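Long-range contacts in endo-1,3-beta-glucanase, family GH16 (Zobellia galactanivorans, PDB 4CRQ), which probably hydrolyses internal beta-1,3-glucosidic bonds in glucans such as laminarin, through the family GH16 catalytic module that makes up this chain: residues W19-G24 against A67-Q72; I82-A87 against P96-L101; K75-G80 against F196-N201. The protein carries 1 engineered substitution. All coordinates share one frame; numbering follows the deposited sequence.

Contact 1. Residues W19-G24 against A67-Q72; sequences WVFETG and ARMKTQ. With ACT (acetate ion), chain F.
Glu22 and Arg68 form a salt bridge on one side of two paired strands. Arg68 NE donates to Glu22 OE1 at 2.7 Å. The donor stands above the carboxylate plane, and the carboxylate and guanidinium planes are turned 64° apart. The other oxygen, Glu22 OE2, has a weaker ionic link to Lys70 NZ at 3.5 Å. Lys70 also donates from NZ to Gln72 OE1 at 2.7 Å. An acetate ion, probably from the crystallisation liquor, spans the two cations. It accepts from Arg68 NH2 through O and from Lys70 NZ through OXT. Its O atom is only 2.5 Å from Glu22 OE2, so one of the two acid groups probably holds a proton.

On the other side of the strands, the Trp19 ring is held between two methyl groups. Thr71 CG2 lies over one face, 3.7 Å from Trp19 CZ3. Met69 CE lies over the opposite face, 3.7 Å from Trp19 CD2. The bend at the end of Met69 (chi3 65°) places CE there. Met69 CG meets the Phe21 ring obliquely, 3.5 Å from Phe21 CE2. Trp19 NE1 is hydrogen-bonded to Asp9 OD2, which fixes the indole further.

The backbone positions both sets of side chains. Val20 and Lys70 are an antiparallel hydrogen-bonded pair, with Val20 N to Lys70 O at 2.8 Å and a return bond from Lys70 N to Val20 O. Phe21 and Met69 follow as a non-hydrogen-bonded pair. Beyond them, a water donates to Glu22 O and accepts from Arg68 N. Trp30 packs on both Glu22 and Arg68. The short strand 20-22 thus borders strand 62-70 in the antiparallel style of the GH16 beta-jelly roll, with Glu22, Arg68, Lys70 and Val20 on one face and Phe21 and Met69 on the other.

Contact 2. Residues I82-A87 against P96-L101; sequences IEARIA and PAFWML
Phe98 packs across the contact on Ala84, Ile82 and Ile86, and has more surface buried here than any other residue. Its CG is anti to the backbone N (chi1 167°), and the ring reaches across to strand 82-87. Ala84 CB sits over one face of the ring, offset toward the rim and 3.5 Å from Phe98 CE2. This is a CH-pi contact. The ring tip also meets main chain, with Phe98 CZ 3.5 Å from Glu83 C. At the base of the side chain, Ile86 CD1 packs 4.0 Å from Phe98 CB.

Ile82 is second in buried surface. Ile82 CG2 lies 3.9 Å from Phe98 CZ and also comes near Met100 SD. Its other branch, CG1 and CD1, packs on Met100, with Ile82 CD1 3.9 Å from Met100 SD. Ile82 and Met100 reach toward each other tip to tip. The Met100 chain bends at its last torsion (chi3 79°), which brings CE to 4.0 Å from Ile82 CG1. An alanine in place of Ile82 would probably open a gap beside Phe98 CZ and leave the Met100 thioether without its apolar mate, more able to turn.

The strand axes are 8.7 Å apart at closest approach and run nearly antiparallel, at 164°. That spacing is too wide for main-chain pairing. It is the distance of two sheets packed face to face, as in the GH16 beta-sandwich. Val227, Leu200 and Ile118 also pack on Phe98, and Trp163 on Ile82, so the contact belongs to the buried core. The joining side chains are hydrocarbon, aromatic and thioether groups. Cohesion between these strands therefore rests on close apolar fit and dispersion, with no directional polar bond between them.

Contact 3. Residues K75-G80 against F196-N201; sequences KSFKYG and FFILLN
Phe77 and Phe196 face each other as a single antiparallel, hydrogen-bonded bridge. Phe77 N donates to Phe196 O at 2.9 Å, and Phe196 N donates back to Phe77 O at 2.8 Å. In the second bond the donor stands 36° above the carbonyl plane. Ser76 CA adds a CH···O contact to Phe196 O at 3.2 Å, so that oxygen is approached from two consecutive residues. Segment 196-201 is strand throughout.

Among the side chains, Phe77 and Ile198 carry the apolar contact. Ile198 CD1 meets the Phe77 ring obliquely, 3.6 Å from Phe77 CE2. The Ile198 chain continues extended beyond CG1 (chi2 167°), placing CD1 at the ring. Ser76 CB rests against Phe196 O at 3.3 Å, while its OG is hydrogen-bonded to Glu195. Phe197 CB packs at 3.6 Å from Lys75 O, a carbonyl that also accepts from Thr71 OG1.

Val229 of strand 220-231 packs against both Phe77 and Ile198, and the Phe196 ring makes an edge-to-face contact with Trp163. The loop, just before the chain passes into strand 80-87, thus fastens to the start of strand 196-204, which lies between strands 62-70 and 94-102.

From the N terminus, contact 1 closes first: 42 residues separate 19-24 from 67-72, and strand 20-22 joins strand 62-70. The chain then enters 75-80, which opens contact 3. Before that contact closes, 82-87 and 96-101 meet in contact 2 across only eight intervening residues. Contact 2 is therefore nested within contact 3, while contact 1 precedes both in series. Segment 196-201 closes contact 3 after a long excursion. Its strand lies between 62-70 of contact 1 and 94-102 of contact 2: Thr71 N bonds to Ile198 O, and Leu199 N to Trp99 O. Contacts 1 and 3 involve backbone pairing, while contact 2 joins opposing layers of the sandwich.

Contact 1. Residues W19-G24 against A67-Q72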
# COMPACT_ATOMS: atom_id res chain seq x y z
N TRP A 19 10.84 -4.88 8.41
CA TRP A 19 10.15 -3.59 8.31
C TRP A 19 10.89 -2.43 8.92
O TRP A 19 11.47 -2.54 10.00
CB TRP A 19 8.80 -3.70 9.00
CG TRP A 19 7.89 -4.75 8.40
CD1 TRP A 19 7.69 -6.05 8.84
CD2 TRP A 19 7.01 -4.60 7.21
NE1 TRP A 19 6.77 -6.70 8.04
CE2 TRP A 19 6.34 -5.90 7.05
CE3 TRP A 19 6.73 -3.56 6.30
CZ2 TRP A 19 5.41 -6.13 6.01
CZ3 TRP A 19 5.81 -3.81 5.26
CH2 TRP A 19 5.16 -5.06 5.13
N VAL A 20 10.84 -1.31 8.20
CA VAL A 20 11.38 -0.01 8.59
C VAL A 20 10.17 0.90 8.75
O VAL A 20 9.25 0.89 7.91
CB VAL A 20 12.33 0.55 7.49
CG1 VAL A 20 12.76 1.99 7.74
CG2 VAL A 20 13.55 -0.36 7.37
N PHE A 21 10.17 1.70 9.81
CA PHE A 21 9.05 2.61 10.10
C PHE A 21 9.41 4.01 9.67
O PHE A 21 10.52 4.48 9.95
CB PHE A 21 8.72 2.56 11.60
CG PHE A 21 8.27 1.19 12.02
CD1 PHE A 21 9.21 0.21 12.38
CD2 PHE A 21 6.90 0.87 12.04
CE1 PHE A 21 8.81 -1.08 12.75
CE2 PHE A 21 6.50 -0.43 12.42
CZ PHE A 21 7.45 -1.39 12.77
N GLU A 22 8.48 4.67 8.99
CA GLU A 22 8.66 6.07 8.58
C GLU A 22 8.00 6.97 9.60
O GLU A 22 7.06 6.55 10.30
CB GLU A 22 8.15 6.28 7.16
CG GLU A 22 9.07 5.57 6.17
CD GLU A 22 8.63 5.71 4.75
OE1 GLU A 22 7.61 5.12 4.39
OE2 GLU A 22 9.34 6.43 4.00
N THR A 23 8.48 8.21 9.72
CA THR A 23 7.92 9.14 10.68
C THR A 23 7.70 10.48 10.01
O THR A 23 8.36 10.78 8.98
CB THR A 23 8.85 9.33 11.92
OG1 THR A 23 10.07 9.93 11.48
CG2 THR A 23 9.22 8.05 12.63
N GLY A 24 6.81 11.29 10.59
CA GLY A 24 6.58 12.66 10.12
C GLY A 24 5.66 12.77 8.94
O GLY A 24 4.83 11.87 8.63
N ALA A 67 0.67 5.17 11.09
CA ALA A 67 1.93 4.50 10.80
C ALA A 67 2.09 4.19 9.33
O ALA A 67 1.10 4.02 8.62
CB ALA A 67 2.06 3.22 11.61
N ARG A 68 3.34 4.15 8.90
CA ARG A 68 3.75 3.81 7.55
C ARG A 68 5.01 2.96 7.68
O ARG A 68 5.98 3.38 8.33
CB ARG A 68 3.99 5.07 6.70
CG ARG A 68 4.57 4.78 5.31
CD ARG A 68 4.47 6.02 4.42
NE ARG A 68 5.34 5.96 3.24
CZ ARG A 68 5.13 6.63 2.10
NH1 ARG A 68 4.04 7.40 1.94
NH2 ARG A 68 6.01 6.52 1.11
N MET A 69 4.99 1.78 7.07
CA MET A 69 6.07 0.80 7.18
C MET A 69 6.49 0.31 5.82
O MET A 69 5.66 0.22 4.94
CB MET A 69 5.52 -0.41 7.92
CG MET A 69 5.02 -0.19 9.31
SD MET A 69 3.92 -1.54 9.80
CE MET A 69 4.98 -3.00 9.83
N LYS A 70 7.77 -0.02 5.63
CA LYS A 70 8.27 -0.48 4.33
C LYS A 70 9.33 -1.53 4.54
O LYS A 70 9.95 -1.56 5.61
CB LYS A 70 8.80 0.74 3.52
CG LYS A 70 9.98 1.44 4.20
CD LYS A 70 10.46 2.69 3.48
CE LYS A 70 11.61 3.34 4.24
NZ LYS A 70 12.17 4.51 3.51
N THR A 71 9.54 -2.38 3.53
CA THR A 71 10.60 -3.39 3.60
C THR A 71 11.86 -2.91 2.87
O THR A 71 12.79 -3.70 2.68
CB THR A 71 10.14 -4.75 3.03
OG1 THR A 71 9.91 -4.65 1.62
CG2 THR A 71 8.88 -5.24 3.71
N GLN A 72 11.90 -1.63 2.46
CA GLN A 72 13.06 -1.08 1.74
C GLN A 72 14.40 -1.39 2.42
O GLN A 72 14.55 -1.13 3.63
CB GLN A 72 12.88 0.43 1.52
CG GLN A 72 14.01 1.08 0.73
CD GLN A 72 13.75 2.55 0.51
OE1 GLN A 72 13.04 3.19 1.30
NE2 GLN A 72 14.31 3.11 -0.57
C ACT F . 9.91 5.98 0.81
O ACT F . 8.93 5.91 1.58
OXT ACT F . 11.12 6.03 1.15
CH3 ACT F . 9.58 6.01 -0.63
O HOH W 1 5.20 4.65 11.23

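Contact 2. Residues I82-A87 against P96-L101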
# COMPACT_ATOMS: atom_id res chain seq x y z
N ILE A 82 1.98 -11.26 -4.67
CA ILE A 82 2.24 -10.48 -3.45
C ILE A 82 0.87 -10.21 -2.86
O ILE A 82 -0.02 -9.59 -3.53
CB ILE A 82 3.01 -9.17 -3.75
CG1 ILE A 82 4.39 -9.48 -4.39
CG2 ILE A 82 3.20 -8.32 -2.48
CD1 ILE A 82 4.45 -9.24 -5.87
N GLU A 83 0.66 -10.63 -1.62
CA GLU A 83 -0.68 -10.54 -1.05
C GLU A 83 -0.74 -10.29 0.44
O GLU A 83 0.24 -10.49 1.16
CB GLU A 83 -1.40 -11.85 -1.33
CG GLU A 83 -0.93 -13.10 -0.60
CD GLU A 83 -1.75 -14.28 -1.07
OE1 GLU A 83 -2.96 -14.13 -1.33
OE2 GLU A 83 -1.22 -15.37 -1.18
N ALA A 84 -1.89 -9.86 0.91
CA ALA A 84 -2.10 -9.61 2.32
C ALA A 84 -3.56 -9.87 2.65
O ALA A 84 -4.45 -9.68 1.79
CB ALA A 84 -1.76 -8.17 2.70
N ARG A 85 -3.80 -10.29 3.89
CA ARG A 85 -5.16 -10.55 4.40
C ARG A 85 -5.45 -9.37 5.34
O ARG A 85 -4.82 -9.24 6.38
CB ARG A 85 -5.23 -11.93 5.06
CG ARG A 85 -6.61 -12.26 5.64
CD ARG A 85 -6.74 -13.74 5.99
NE ARG A 85 -8.13 -14.03 6.37
CZ ARG A 85 -8.62 -13.90 7.60
NH1 ARG A 85 -7.82 -13.51 8.61
NH2 ARG A 85 -9.91 -14.17 7.84
N ILE A 86 -6.40 -8.51 4.94
CA ILE A 86 -6.61 -7.20 5.59
C ILE A 86 -8.08 -6.92 5.88
O ILE A 86 -8.95 -7.21 5.03
CB ILE A 86 -6.07 -6.06 4.67
CG1 ILE A 86 -4.58 -6.27 4.32
CG2 ILE A 86 -6.23 -4.65 5.29
CD1 ILE A 86 -4.01 -5.25 3.33
N ALA A 87 -8.35 -6.32 7.04
CA ALA A 87 -9.68 -5.84 7.45
C ALA A 87 -9.52 -4.33 7.63
O ALA A 87 -8.57 -3.88 8.27
CB ALA A 87 -10.16 -6.51 8.73
N PRO A 96 -6.21 3.89 3.68
CA PRO A 96 -5.27 2.79 3.84
C PRO A 96 -4.71 2.33 2.50
O PRO A 96 -5.36 2.51 1.44
CB PRO A 96 -6.17 1.68 4.42
CG PRO A 96 -7.52 1.92 3.75
CD PRO A 96 -7.63 3.43 3.80
N ALA A 97 -3.50 1.73 2.53
CA ALA A 97 -2.91 1.20 1.28
C ALA A 97 -1.91 0.08 1.54
O ALA A 97 -1.28 0.08 2.60
CB ALA A 97 -2.24 2.32 0.46
N PHE A 98 -1.79 -0.82 0.56
CA PHE A 98 -0.86 -1.93 0.56
C PHE A 98 -0.26 -1.82 -0.83
O PHE A 98 -0.97 -1.93 -1.82
CB PHE A 98 -1.65 -3.22 0.75
CG PHE A 98 -0.87 -4.52 0.47
CD1 PHE A 98 0.49 -4.74 0.87
CD2 PHE A 98 -1.55 -5.59 -0.17
CE1 PHE A 98 1.12 -5.97 0.61
CE2 PHE A 98 -0.92 -6.81 -0.45
CZ PHE A 98 0.42 -7.00 -0.05
N TRP A 99 1.05 -1.57 -0.90
CA TRP A 99 1.67 -1.20 -2.17
C TRP A 99 3.13 -1.50 -2.28
O TRP A 99 3.70 -2.07 -1.35
CB TRP A 99 1.35 0.27 -2.47
CG TRP A 99 1.68 1.28 -1.39
CD1 TRP A 99 1.25 1.32 -0.05
CD2 TRP A 99 2.49 2.48 -1.55
NE1 TRP A 99 1.73 2.42 0.60
CE2 TRP A 99 2.49 3.17 -0.25
CE3 TRP A 99 3.19 3.05 -2.61
CZ2 TRP A 99 3.18 4.37 -0.05
CZ3 TRP A 99 3.87 4.24 -2.41
CH2 TRP A 99 3.87 4.89 -1.16
N MET A 100 3.74 -1.13 -3.41
CA MET A 100 5.15 -1.47 -3.67
C MET A 100 5.79 -0.35 -4.44
O MET A 100 5.13 0.32 -5.25
CB MET A 100 5.26 -2.76 -4.51
CG MET A 100 4.49 -3.95 -3.94
SD MET A 100 4.68 -5.45 -4.93
CE MET A 100 6.30 -6.00 -4.40
N LEU A 101 7.08 -0.13 -4.20
CA LEU A 101 7.87 0.87 -4.95
C LEU A 101 9.17 0.26 -5.44
O LEU A 101 9.74 -0.61 -4.76
CB LEU A 101 8.20 2.06 -4.05
CG LEU A 101 7.09 3.08 -3.74
CD1 LEU A 101 7.46 3.96 -2.55
CD2 LEU A 101 6.74 3.95 -4.94

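Contact 3. Residues K75-G80 against F196-N201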
# COMPACT_ATOMS: atom_id res chain seq x y z
N LYS A 75 13.88 -6.36 2.26
CA LYS A 75 13.25 -7.41 1.48
C LYS A 75 12.69 -6.80 0.22
O LYS A 75 11.95 -5.84 0.29
CB LYS A 75 12.17 -8.08 2.35
CG LYS A 75 11.73 -9.46 1.94
CD LYS A 75 12.79 -10.55 1.87
CE LYS A 75 13.53 -10.92 3.14
NZ LYS A 75 14.24 -12.21 2.86
N SER A 76 13.07 -7.35 -0.94
CA SER A 76 12.53 -6.82 -2.20
C SER A 76 12.42 -8.00 -3.17
O SER A 76 13.12 -9.04 -3.02
CB SER A 76 13.36 -5.65 -2.77
OG SER A 76 14.70 -6.06 -2.97
N PHE A 77 11.54 -7.81 -4.15
CA PHE A 77 11.11 -8.88 -5.06
C PHE A 77 11.04 -8.42 -6.46
O PHE A 77 10.59 -7.30 -6.71
CB PHE A 77 9.69 -9.40 -4.62
CG PHE A 77 9.63 -9.74 -3.16
CD1 PHE A 77 10.12 -11.00 -2.68
CD2 PHE A 77 9.15 -8.79 -2.23
CE1 PHE A 77 10.08 -11.29 -1.32
CE2 PHE A 77 9.12 -9.08 -0.86
CZ PHE A 77 9.59 -10.33 -0.41
N LYS A 78 11.48 -9.29 -7.37
CA LYS A 78 11.28 -9.08 -8.81
C LYS A 78 10.33 -10.18 -9.25
O LYS A 78 10.72 -11.33 -9.35
CB LYS A 78 12.59 -9.09 -9.59
CG LYS A 78 12.42 -8.89 -11.09
CD LYS A 78 13.79 -8.89 -11.75
CE LYS A 78 13.67 -9.11 -13.24
NZ LYS A 78 14.95 -8.75 -13.92
N TYR A 79 9.07 -9.81 -9.51
CA TYR A 79 7.94 -10.72 -9.87
C TYR A 79 7.43 -11.46 -8.63
O TYR A 79 8.14 -11.58 -7.64
CB TYR A 79 8.26 -11.72 -11.00
CG TYR A 79 9.00 -11.11 -12.17
CD1 TYR A 79 8.55 -9.90 -12.76
CD2 TYR A 79 10.13 -11.75 -12.70
CE1 TYR A 79 9.23 -9.34 -13.83
CE2 TYR A 79 10.81 -11.19 -13.77
CZ TYR A 79 10.36 -10.00 -14.33
OH TYR A 79 11.06 -9.51 -15.37
N GLY A 80 6.19 -11.94 -8.72
CA GLY A 80 5.60 -12.79 -7.72
C GLY A 80 4.13 -12.60 -7.52
O GLY A 80 3.51 -11.74 -8.17
N PHE A 196 11.21 -4.56 -6.36
CA PHE A 196 10.34 -3.63 -5.63
C PHE A 196 10.24 -4.04 -4.16
O PHE A 196 10.23 -5.24 -3.86
CB PHE A 196 8.89 -3.61 -6.21
CG PHE A 196 8.71 -2.82 -7.51
CD1 PHE A 196 9.48 -3.06 -8.66
CD2 PHE A 196 7.70 -1.85 -7.57
CE1 PHE A 196 9.26 -2.30 -9.82
CE2 PHE A 196 7.47 -1.10 -8.71
CZ PHE A 196 8.25 -1.32 -9.85
N PHE A 197 10.15 -3.08 -3.24
CA PHE A 197 9.91 -3.36 -1.81
C PHE A 197 8.42 -3.10 -1.49
O PHE A 197 7.71 -2.45 -2.30
CB PHE A 197 10.86 -2.58 -0.89
CG PHE A 197 10.78 -1.07 -1.03
CD1 PHE A 197 9.85 -0.31 -0.25
CD2 PHE A 197 11.64 -0.37 -1.92
CE1 PHE A 197 9.78 1.08 -0.36
CE2 PHE A 197 11.56 1.03 -2.04
CZ PHE A 197 10.64 1.75 -1.26
N ILE A 198 7.94 -3.57 -0.34
CA ILE A 198 6.53 -3.48 0.05
C ILE A 198 6.29 -2.37 1.10
O ILE A 198 7.20 -2.14 1.96
CB ILE A 198 6.08 -4.85 0.62
CG1 ILE A 198 6.13 -5.91 -0.49
CG2 ILE A 198 4.65 -4.80 1.21
CD1 ILE A 198 6.01 -7.37 -0.02
N LEU A 199 5.11 -1.73 1.05
CA LEU A 199 4.70 -0.73 2.04
C LEU A 199 3.28 -1.01 2.51
O LEU A 199 2.44 -1.52 1.75
CB LEU A 199 4.72 0.70 1.44
CG LEU A 199 6.05 1.18 0.82
CD1 LEU A 199 6.06 0.96 -0.69
CD2 LEU A 199 6.27 2.66 1.09
N LEU A 200 3.05 -0.66 3.78
CA LEU A 200 1.72 -0.64 4.39
C LEU A 200 1.57 0.68 5.11
O LEU A 200 2.50 1.12 5.81
CB LEU A 200 1.57 -1.78 5.41
CG LEU A 200 1.39 -3.18 4.83
CD1 LEU A 200 1.62 -4.18 5.96
CD2 LEU A 200 0.02 -3.39 4.18
N ASN A 201 0.41 1.31 4.98
CA ASN A 201 0.16 2.56 5.73
C ASN A 201 -1.30 2.86 5.83
O ASN A 201 -2.14 2.25 5.11
CB ASN A 201 0.84 3.78 5.04
CG ASN A 201 0.15 4.16 3.71
OD1 ASN A 201 0.34 3.47 2.71
ND2 ASN A 201 -0.65 5.24 3.70